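Local coordinates for isochorismatase hydrolase (Alkaliphilus metalliredigens, PDB 3HB7), which probably acts as a hydrolase of the isochorismatase family, whose alpha/beta fold is built round a parallel beta sheet, at residues Pro36-Ile41 / Pro87-Gln92; Asp52-His57 / Asp112-Glu117; Asp94-Gln99 / His108-Leu113. All coordinates share one frame; numbering follows the deposited sequence.

Contact 1 (Pro36-Ile41 / Pro87-Gln92); sequences PDLQKI and PELYPQ
Leu38 and Gln39 leave helix 35-47 with CG anti to their own carbonyl carbons (chi1 -79° in Gln39), and beyond CG the Gln39 chain runs extended, which carries its amide to the loop Pro87-Gln92. Leu89 has the same first-torsion choice, and its isobutyl end comes back to the helix although its CB does not point straight there. CD2 of Leu89 settles between two consecutive helix residues, 3.8 Å from Leu38 CB and 3.7 Å from Gln39 CG. CD1 of Leu89 meets the end of Leu38, 3.9 Å from Leu38 CD1, and the two leucine side chains cross at about a right angle. The polar part is slighter. Gln39 NE2 donates a weak, bent hydrogen bond to the backbone O of Glu88, 3.3 Å long with an N-H...O angle of 142°, and lies 3.6 Å from Glu88 CB. The carboxylate of Glu88 folds away at chi2, so its CB and backbone O, not its charge, meet the amide. The receiving loop is held by its own short turn, Tyr90 N bonding to Pro87 O at 3.2 Å. Apolar packing of buried leucines thus lies beside an amide at the more open margin. In the fold, the contact fastens the loop that leads from strand 53-60 to strand 96-100 onto helix 35-47: Leu89 also touches Phe42 of that helix and Met15 of a loop, while Lys40 and Ile41 on another side of the helix meet helix 179-187, where Lys40 forms a salt bridge with Asp180.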
loop_
_atom_site.group_PDB
_atom_site.type_symbol
_atom_site.label_atom_id
_atom_site.label_comp_id
_atom_site.label_asym_id
_atom_site.label_seq_id
_atom_site.Cartn_x
_atom_site.Cartn_y
_atom_site.Cartn_z
ATOM N N PRO E 36 -17.137 -36.838 14.592
ATOM C CA PRO E 36 -17.022 -37.706 15.746
ATOM C C PRO E 36 -17.934 -37.237 16.847
ATOM O O PRO E 36 -18.588 -38.035 17.487
ATOM C CB PRO E 36 -15.571 -37.510 16.159
ATOM C CG PRO E 36 -14.897 -37.105 14.945
ATOM C CD PRO E 36 -15.841 -36.261 14.225
ATOM N N ASP E 37 -17.974 -35.940 17.066
ATOM C CA ASP E 37 -18.859 -35.375 18.059
ATOM C C ASP E 37 -20.329 -35.571 17.752
ATOM O O ASP E 37 -21.115 -35.736 18.643
ATOM C CB ASP E 37 -18.553 -33.916 18.294
ATOM C CG ASP E 37 -17.180 -33.701 18.797
ATOM O OD1 ASP E 37 -17.010 -33.548 20.007
ATOM O OD2 ASP E 37 -16.257 -33.681 17.979
ATOM N N LEU E 38 -20.711 -35.478 16.492
ATOM C CA LEU E 38 -22.100 -35.721 16.118
ATOM C C LEU E 38 -22.521 -37.175 16.301
ATOM O O LEU E 38 -23.591 -37.463 16.786
ATOM C CB LEU E 38 -22.426 -35.163 14.725
ATOM C CG LEU E 38 -22.481 -33.635 14.552
ATOM C CD1 LEU E 38 -23.156 -33.229 13.312
ATOM C CD2 LEU E 38 -23.167 -32.991 15.667
ATOM N N GLN E 39 -21.636 -38.079 15.928
ATOM C CA GLN E 39 -21.882 -39.498 16.102
ATOM C C GLN E 39 -22.041 -39.794 17.564
ATOM O O GLN E 39 -22.846 -40.592 17.964
ATOM C CB GLN E 39 -20.746 -40.304 15.532
ATOM C CG GLN E 39 -20.805 -40.424 14.058
ATOM C CD GLN E 39 -19.677 -41.228 13.515
ATOM O OE1 GLN E 39 -18.530 -41.001 13.847
ATOM N NE2 GLN E 39 -19.995 -42.179 12.673
ATOM N N LYS E 40 -21.264 -39.121 18.373
ATOM C CA LYS E 40 -21.357 -39.357 19.777
ATOM C C LYS E 40 -22.763 -39.011 20.235
ATOM O O LYS E 40 -23.388 -39.749 20.957
ATOM C CB LYS E 40 -20.349 -38.465 20.477
ATOM C CG LYS E 40 -20.212 -38.697 21.931
ATOM C CD LYS E 40 -19.877 -37.442 22.681
ATOM C CE LYS E 40 -18.399 -37.288 22.934
ATOM N NZ LYS E 40 -18.122 -36.145 23.823
ATOM N N ILE E 41 -23.238 -37.847 19.856
ATOM C CA ILE E 41 -24.549 -37.408 20.254
ATOM C C ILE E 41 -25.611 -38.307 19.645
ATOM O O ILE E 41 -26.597 -38.594 20.260
ATOM C CB ILE E 41 -24.750 -35.904 20.010
ATOM C CG1 ILE E 41 -25.841 -35.372 20.905
ATOM C CG2 ILE E 41 -25.106 -35.634 18.616
ATOM C CD1 ILE E 41 -25.476 -34.146 21.630
ATOM N N PRO E 87 -22.953 -41.343 5.319
ATOM C CA PRO E 87 -23.273 -42.580 6.000
ATOM C C PRO E 87 -23.004 -42.473 7.456
ATOM O O PRO E 87 -23.755 -42.990 8.232
ATOM C CB PRO E 87 -22.291 -43.543 5.390
ATOM C CG PRO E 87 -22.115 -43.055 4.045
ATOM C CD PRO E 87 -22.180 -41.584 4.100
ATOM N N GLU E 88 -21.969 -41.756 7.820
ATOM C CA GLU E 88 -21.569 -41.649 9.198
ATOM C C GLU E 88 -22.681 -41.063 10.005
ATOM O O GLU E 88 -22.814 -41.347 11.172
ATOM C CB GLU E 88 -20.354 -40.767 9.337
ATOM C CG GLU E 88 -19.092 -41.354 8.804
ATOM C CD GLU E 88 -18.942 -41.185 7.334
ATOM O OE1 GLU E 88 -19.885 -40.792 6.671
ATOM O OE2 GLU E 88 -17.864 -41.458 6.829
ATOM N N LEU E 89 -23.467 -40.203 9.391
ATOM C CA LEU E 89 -24.544 -39.560 10.097
ATOM C C LEU E 89 -25.923 -39.840 9.530
ATOM O O LEU E 89 -26.821 -39.078 9.731
ATOM C CB LEU E 89 -24.276 -38.076 10.226
ATOM C CG LEU E 89 -23.023 -37.729 11.007
ATOM C CD1 LEU E 89 -22.804 -36.269 10.942
ATOM C CD2 LEU E 89 -23.168 -38.154 12.425
ATOM N N TYR E 90 -26.089 -40.958 8.855
ATOM C CA TYR E 90 -27.354 -41.298 8.253
ATOM C C TYR E 90 -28.479 -41.492 9.242
ATOM O O TYR E 90 -28.285 -41.957 10.335
ATOM C CB TYR E 90 -27.207 -42.547 7.433
ATOM C CG TYR E 90 -27.970 -42.516 6.176
ATOM C CD1 TYR E 90 -29.148 -43.201 6.045
ATOM C CD2 TYR E 90 -27.520 -41.798 5.114
ATOM C CE1 TYR E 90 -29.831 -43.162 4.902
ATOM C CE2 TYR E 90 -28.195 -41.762 3.973
ATOM C CZ TYR E 90 -29.346 -42.438 3.862
ATOM O OH TYR E 90 -29.993 -42.384 2.679
ATOM N N PRO E 91 -29.663 -41.100 8.829
ATOM C CA PRO E 91 -30.832 -41.145 9.676
ATOM C C PRO E 91 -31.274 -42.552 9.921
ATOM O O PRO E 91 -31.089 -43.415 9.102
ATOM C CB PRO E 91 -31.884 -40.443 8.835
ATOM C CG PRO E 91 -31.172 -39.755 7.839
ATOM C CD PRO E 91 -30.003 -40.549 7.525
ATOM N N GLN E 92 -31.907 -42.768 11.046
ATOM C CA GLN E 92 -32.358 -44.088 11.352
ATOM C C GLN E 92 -33.847 -44.204 11.329
ATOM O O GLN E 92 -34.524 -43.550 12.077
ATOM C CB GLN E 92 -31.898 -44.445 12.753
ATOM C CG GLN E 92 -31.256 -45.768 12.846
ATOM C CD GLN E 92 -30.257 -45.816 13.935
ATOM O OE1 GLN E 92 -30.603 -45.758 15.088
ATOM N NE2 GLN E 92 -29.005 -45.910 13.576
#

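Contact 2 (Asp52-His57 / Asp112-Glu117)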
loop_
_atom_site.group_PDB
_atom_site.type_symbol
_atom_site.label_atom_id
_atom_site.label_comp_id
_atom_site.label_asym_id
_atom_site.label_seq_id
_atom_site.Cartn_x
_atom_site.Cartn_y
_atom_site.Cartn_z
ATOM N N ASP E 52 -37.697 -38.149 25.036
ATOM C CA ASP E 52 -37.453 -36.768 25.370
ATOM C C ASP E 52 -36.726 -35.998 24.277
ATOM O O ASP E 52 -36.964 -34.834 24.090
ATOM C CB ASP E 52 -36.714 -36.673 26.697
ATOM C CG ASP E 52 -37.615 -36.871 27.868
ATOM O OD1 ASP E 52 -38.748 -37.318 27.667
ATOM O OD2 ASP E 52 -37.198 -36.582 28.988
ATOM N N ILE E 53 -35.828 -36.672 23.577
ATOM C CA ILE E 53 -35.026 -36.042 22.561
ATOM C C ILE E 53 -35.094 -36.659 21.180
ATOM O O ILE E 53 -34.767 -37.799 20.997
ATOM C CB ILE E 53 -33.607 -35.990 23.010
ATOM C CG1 ILE E 53 -33.549 -35.126 24.257
ATOM C CG2 ILE E 53 -32.759 -35.433 21.930
ATOM C CD1 ILE E 53 -32.420 -35.386 25.158
ATOM N N HIS E 54 -35.505 -35.859 20.205
ATOM C CA HIS E 54 -35.674 -36.310 18.844
ATOM C C HIS E 54 -34.544 -35.870 17.962
ATOM O O HIS E 54 -33.972 -34.843 18.171
ATOM C CB HIS E 54 -36.927 -35.729 18.243
ATOM C CG HIS E 54 -38.189 -36.147 18.914
ATOM N ND1 HIS E 54 -39.376 -36.274 18.237
ATOM C CD2 HIS E 54 -38.462 -36.434 20.202
ATOM C CE1 HIS E 54 -40.323 -36.636 19.073
ATOM N NE2 HIS E 54 -39.794 -36.740 20.272
ATOM N N LEU E 55 -34.273 -36.648 16.935
ATOM C CA LEU E 55 -33.317 -36.288 15.929
ATOM C C LEU E 55 -34.077 -35.920 14.678
ATOM O O LEU E 55 -34.938 -36.653 14.258
ATOM C CB LEU E 55 -32.439 -37.471 15.610
ATOM C CG LEU E 55 -31.207 -37.723 16.444
ATOM C CD1 LEU E 55 -30.251 -38.578 15.675
ATOM C CD2 LEU E 55 -30.584 -36.441 16.831
ATOM N N VAL E 56 -33.760 -34.766 14.108
ATOM C CA VAL E 56 -34.332 -34.297 12.866
ATOM C C VAL E 56 -33.210 -34.031 11.897
ATOM O O VAL E 56 -32.297 -33.331 12.204
ATOM C CB VAL E 56 -35.099 -33.024 13.098
ATOM C CG1 VAL E 56 -35.849 -32.625 11.895
ATOM C CG2 VAL E 56 -35.997 -33.172 14.234
ATOM N N HIS E 57 -33.278 -34.595 10.715
ATOM C CA HIS E 57 -32.217 -34.410 9.751
ATOM C C HIS E 57 -32.660 -33.517 8.614
ATOM O O HIS E 57 -33.663 -33.751 7.985
ATOM C CB HIS E 57 -31.750 -35.738 9.180
ATOM C CG HIS E 57 -31.531 -36.801 10.204
ATOM N ND1 HIS E 57 -30.282 -37.153 10.652
ATOM C CD2 HIS E 57 -32.400 -37.603 10.852
ATOM C CE1 HIS E 57 -30.395 -38.102 11.551
ATOM N NE2 HIS E 57 -31.669 -38.392 11.691
ATOM N N ASP E 112 -41.607 -26.523 11.548
ATOM C CA ASP E 112 -42.347 -25.971 12.652
ATOM C C ASP E 112 -43.541 -26.842 12.996
ATOM O O ASP E 112 -43.820 -27.053 14.146
ATOM C CB ASP E 112 -42.802 -24.560 12.340
ATOM C CG ASP E 112 -43.423 -23.871 13.506
ATOM O OD1 ASP E 112 -42.875 -23.905 14.590
ATOM O OD2 ASP E 112 -44.470 -23.261 13.346
ATOM N N LEU E 113 -44.238 -27.346 11.997
ATOM C CA LEU E 113 -45.377 -28.178 12.255
ATOM C C LEU E 113 -44.977 -29.436 12.991
ATOM O O LEU E 113 -45.605 -29.799 13.916
ATOM C CB LEU E 113 -46.131 -28.535 10.981
ATOM C CG LEU E 113 -47.329 -29.450 11.199
ATOM C CD1 LEU E 113 -48.412 -28.798 11.959
ATOM C CD2 LEU E 113 -47.839 -29.957 9.929
ATOM N N TYR E 114 -43.898 -30.068 12.595
ATOM C CA TYR E 114 -43.448 -31.244 13.268
ATOM C C TYR E 114 -43.098 -30.947 14.706
ATOM O O TYR E 114 -43.428 -31.702 15.576
ATOM C CB TYR E 114 -42.245 -31.811 12.564
ATOM C CG TYR E 114 -41.562 -32.922 13.293
ATOM C CD1 TYR E 114 -41.869 -34.232 13.032
ATOM C CD2 TYR E 114 -40.594 -32.663 14.216
ATOM C CE1 TYR E 114 -41.249 -35.240 13.680
ATOM C CE2 TYR E 114 -39.967 -33.662 14.868
ATOM C CZ TYR E 114 -40.294 -34.959 14.603
ATOM O OH TYR E 114 -39.664 -35.976 15.259
ATOM N N LEU E 115 -42.438 -29.838 14.948
ATOM C CA LEU E 115 -42.079 -29.456 16.269
ATOM C C LEU E 115 -43.315 -29.214 17.084
ATOM O O LEU E 115 -43.365 -29.564 18.218
ATOM C CB LEU E 115 -41.247 -28.198 16.237
ATOM C CG LEU E 115 -39.732 -28.263 16.119
ATOM C CD1 LEU E 115 -39.237 -29.539 15.648
ATOM C CD2 LEU E 115 -39.228 -27.179 15.253
ATOM N N LYS E 116 -44.309 -28.584 16.502
ATOM C CA LYS E 116 -45.548 -28.331 17.183
ATOM C C LYS E 116 -46.258 -29.626 17.529
ATOM O O LYS E 116 -46.782 -29.763 18.591
ATOM C CB LYS E 116 -46.447 -27.468 16.322
ATOM C CG LYS E 116 -46.887 -26.173 16.941
ATOM C CD LYS E 116 -46.847 -25.029 15.921
ATOM C CE LYS E 116 -48.029 -24.091 16.090
ATOM N NZ LYS E 116 -48.061 -22.956 15.147
ATOM N N GLU E 117 -46.240 -30.572 16.616
ATOM C CA GLU E 117 -46.905 -31.835 16.786
ATOM C C GLU E 117 -46.328 -32.587 17.962
ATOM O O GLU E 117 -47.047 -33.181 18.716
ATOM C CB GLU E 117 -46.797 -32.679 15.520
ATOM C CG GLU E 117 -47.750 -32.299 14.440
ATOM C CD GLU E 117 -47.520 -33.010 13.144
ATOM O OE1 GLU E 117 -48.489 -33.338 12.475
ATOM O OE2 GLU E 117 -46.377 -33.241 12.778
#
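Val56 and Tyr114 have CA atoms 9.6 Å apart, and those of His54 and Leu115 are 9.7 Å apart, so the backbones of strand 53-60 and helix 111-117 stay well separated and side chains, chiefly the long Tyr114, bridge the gap. This is helix-on-sheet packing in a Rossmann-like alpha/beta fold of strand order 3-2-1-4-5-6. Tyr114 does most of the bridging: its CG is anti to the backbone N (chi1 171°), which sends the ring off the helix to the strand. His54 and Val56 both face it, while Leu55 between them points the other way, to Phe42 and Val45. His54 ND1 donates to Tyr114 OH over 3.0 Å in a nearly straight bond (N-H...O 174°), with the hydroxyl oxygen only 3° out of the imidazole plane. The other nitrogen, NE2, has a weak bond to the backbone O of Asp51, and the two together would limit rotation of the ring. With an alanine in place of His54, the phenol hydroxyl would probably lose its donor and a gap open at the end of the tyrosine ring. Val56 lies alongside the same ring, running in the opposite direction, with CG2 4.1 Å from Tyr114 CE2. Tyr114 also stacks with Tyr96 of the adjoining strand. Within the helix, Leu115 CD1 sits at the edge of its neighbour's ring, in the ring plane and 3.7 Å from Tyr114 CD2.

Contact 3 (Asp94-Gln99 / His108-Leu113); sequences DEYIVQ and HTDLDL
Val98 and Thr109 form the dense part of this contact, crossing at about a right angle with Val98 CG1 3.7 Å from Thr109 CB. The threonine methyl continues along the strand, Thr109 CG2 lying 3.6 Å from the backbone O of Gln99. Thr109 is fixed by both roles of its hydroxyl: OG1 accepts from Leu111 N (3.2 Å, N-H...O 168°), an ST turn leading into helix 111-117, and also bonds to the carbonyl of Gly105. The other valine methyl packs more loosely on the first turn of the helix, Val98 CG2 being 4.3 Å from Leu111 CD1. Toward solvent the contact becomes polar, with one ordered water. Asp110 stands at the N-cap position but makes no capping bond; with CG between its backbone N and carbonyl carbon (chi1 74°) its carboxylate is directed to Tyr96 instead. Tyr96 OH donates to Asp110 OD1 over 2.7 Å, using the syn lone pair of that oxygen, and the carboxylate meets the edge of the phenol ring with the two planes 59° apart. A water beside the phenol links the carboxylate's second oxygen to the strand, donating to Asp110 OD2 at 2.8 Å and to the backbone O of Ile97 at 2.9 Å; its link to Tyr96 OH is weak. Both carboxylate oxygens are therefore engaged, one by the phenol and one through water to the strand. Strand 96-100 is an outermost strand of the sheet within this chain and bonds to strand 53-60, where Val98 also touches Val56. The loop and helix that pack on it lead on to strand 122-126, which lies parallel to it beyond strands 53-60 and 8-13.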
loop_
_atom_site.group_PDB
_atom_site.type_symbol
_atom_site.label_atom_id
_atom_site.label_comp_id
_atom_site.label_asym_id
_atom_site.label_seq_id
_atom_site.Cartn_x
_atom_site.Cartn_y
_atom_site.Cartn_z
ATOM N N ASP E 94 -37.140 -44.243 12.115
ATOM C CA ASP E 94 -38.162 -43.301 12.500
ATOM C C ASP E 94 -37.834 -41.820 12.428
ATOM O O ASP E 94 -38.716 -41.006 12.407
ATOM C CB ASP E 94 -38.614 -43.627 13.906
ATOM C CG ASP E 94 -40.099 -43.606 14.046
ATOM O OD1 ASP E 94 -40.580 -42.787 14.834
ATOM O OD2 ASP E 94 -40.775 -44.407 13.384
ATOM N N GLU E 95 -36.572 -41.471 12.450
ATOM C CA GLU E 95 -36.201 -40.091 12.592
ATOM C C GLU E 95 -36.634 -39.212 11.425
ATOM O O GLU E 95 -36.438 -39.540 10.274
ATOM C CB GLU E 95 -34.714 -40.015 12.826
ATOM C CG GLU E 95 -34.260 -41.063 13.763
ATOM C CD GLU E 95 -32.783 -41.151 13.878
ATOM O OE1 GLU E 95 -32.095 -41.086 12.865
ATOM O OE2 GLU E 95 -32.313 -41.297 14.997
ATOM N N TYR E 96 -37.250 -38.093 11.759
ATOM C CA TYR E 96 -37.816 -37.195 10.773
ATOM C C TYR E 96 -36.803 -36.545 9.865
ATOM O O TYR E 96 -35.716 -36.217 10.264
ATOM C CB TYR E 96 -38.676 -36.130 11.437
ATOM C CG TYR E 96 -39.723 -35.607 10.516
ATOM C CD1 TYR E 96 -40.660 -36.449 9.992
ATOM C CD2 TYR E 96 -39.760 -34.281 10.137
ATOM C CE1 TYR E 96 -41.594 -36.014 9.152
ATOM C CE2 TYR E 96 -40.714 -33.830 9.298
ATOM C CZ TYR E 96 -41.635 -34.710 8.797
ATOM O OH TYR E 96 -42.614 -34.346 7.932
ATOM N N ILE E 97 -37.193 -36.370 8.626
ATOM C CA ILE E 97 -36.369 -35.718 7.654
ATOM C C ILE E 97 -37.064 -34.502 7.070
ATOM O O ILE E 97 -38.213 -34.562 6.747
ATOM C CB ILE E 97 -35.960 -36.688 6.567
ATOM C CG1 ILE E 97 -35.207 -37.844 7.196
ATOM C CG2 ILE E 97 -35.085 -36.030 5.556
ATOM C CD1 ILE E 97 -34.858 -38.895 6.261
ATOM N N VAL E 98 -36.345 -33.399 6.954
ATOM C CA VAL E 98 -36.857 -32.226 6.302
ATOM C C VAL E 98 -36.000 -31.840 5.132
ATOM O O VAL E 98 -34.813 -31.762 5.237
ATOM C CB VAL E 98 -36.914 -31.051 7.233
ATOM C CG1 VAL E 98 -37.645 -29.917 6.597
ATOM C CG2 VAL E 98 -37.552 -31.418 8.481
ATOM N N GLN E 99 -36.630 -31.564 4.014
ATOM C CA GLN E 99 -35.929 -31.064 2.864
ATOM C C GLN E 99 -36.205 -29.607 2.629
ATOM O O GLN E 99 -37.318 -29.189 2.609
ATOM C CB GLN E 99 -36.301 -31.852 1.649
ATOM C CG GLN E 99 -36.064 -33.294 1.828
ATOM C CD GLN E 99 -37.191 -34.120 1.345
ATOM O OE1 GLN E 99 -37.108 -34.696 0.280
ATOM N NE2 GLN E 99 -38.258 -34.185 2.107
ATOM N N HIS E 108 -40.228 -22.543 4.188
ATOM C CA HIS E 108 -41.052 -23.293 3.265
ATOM C C HIS E 108 -41.094 -24.765 3.546
ATOM O O HIS E 108 -41.320 -25.533 2.678
ATOM C CB HIS E 108 -40.611 -23.049 1.835
ATOM C CG HIS E 108 -40.425 -21.607 1.499
ATOM N ND1 HIS E 108 -39.239 -21.098 1.043
ATOM C CD2 HIS E 108 -41.274 -20.567 1.571
ATOM C CE1 HIS E 108 -39.373 -19.811 0.834
ATOM N NE2 HIS E 108 -40.602 -19.468 1.140
ATOM N N THR E 109 -40.889 -25.137 4.781
ATOM C CA THR E 109 -40.909 -26.509 5.189
ATOM C C THR E 109 -41.937 -26.727 6.255
ATOM O O THR E 109 -42.553 -25.821 6.728
ATOM C CB THR E 109 -39.613 -26.953 5.781
ATOM O OG1 THR E 109 -39.446 -26.332 7.040
ATOM C CG2 THR E 109 -38.472 -26.636 4.881
ATOM N N ASP E 110 -42.077 -27.972 6.646
ATOM C CA ASP E 110 -42.973 -28.357 7.696
ATOM C C ASP E 110 -42.273 -28.574 9.037
ATOM O O ASP E 110 -42.809 -29.172 9.911
ATOM C CB ASP E 110 -43.768 -29.562 7.285
ATOM C CG ASP E 110 -42.967 -30.806 7.302
ATOM O OD1 ASP E 110 -43.445 -31.782 7.790
ATOM O OD2 ASP E 110 -41.849 -30.814 6.841
ATOM N N LEU E 111 -41.077 -28.046 9.188
ATOM C CA LEU E 111 -40.318 -28.241 10.397
ATOM C C LEU E 111 -41.019 -27.696 11.627
ATOM O O LEU E 111 -41.033 -28.338 12.618
ATOM C CB LEU E 111 -38.938 -27.627 10.261
ATOM C CG LEU E 111 -38.032 -27.535 11.476
ATOM C CD1 LEU E 111 -37.721 -28.866 11.983
ATOM C CD2 LEU E 111 -36.747 -26.814 11.215
ATOM N N ASP E 112 -41.607 -26.523 11.548
ATOM C CA ASP E 112 -42.347 -25.971 12.652
ATOM C C ASP E 112 -43.541 -26.842 12.996
ATOM O O ASP E 112 -43.820 -27.053 14.146
ATOM C CB ASP E 112 -42.802 -24.560 12.340
ATOM C CG ASP E 112 -43.423 -23.871 13.506
ATOM O OD1 ASP E 112 -42.875 -23.905 14.590
ATOM O OD2 ASP E 112 -44.470 -23.261 13.346
ATOM N N LEU E 113 -44.238 -27.346 11.997
ATOM C CA LEU E 113 -45.377 -28.178 12.255
ATOM C C LEU E 113 -44.977 -29.436 12.991
ATOM O O LEU E 113 -45.605 -29.799 13.916
ATOM C CB LEU E 113 -46.131 -28.535 10.981
ATOM C CG LEU E 113 -47.329 -29.450 11.199
ATOM C CD1 LEU E 113 -48.412 -28.798 11.959
ATOM C CD2 LEU E 113 -47.839 -29.957 9.929
HETATM O O HOH W 1 -40.673 -33.156 5.952
#

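How the contacts relate
Contacts 2 and 3 are adjacent, their centres about 8 Å apart, and overlap in sequence at Asp112 and Leu113, while Tyr114 and Leu111 of helix 111-117 do the touching on two neighbouring strands. Those strands are joined through their backbones, His57 N to Tyr96 O at 3.0 Å and His57 O to Val98 N at 2.9 Å, both probable hydrogen bonds. Contact 1 stands further off, its centre about 17 Å from that of contact 2 and 18 Å from that of contact 3. It still touches both through Pro91: CA lies 3.5 Å from His57 NE2, and CG 4.1 Å from Ile97 CD1. A bound sodium ion lies about 13 Å from the side chain of Leu111 in contact 3.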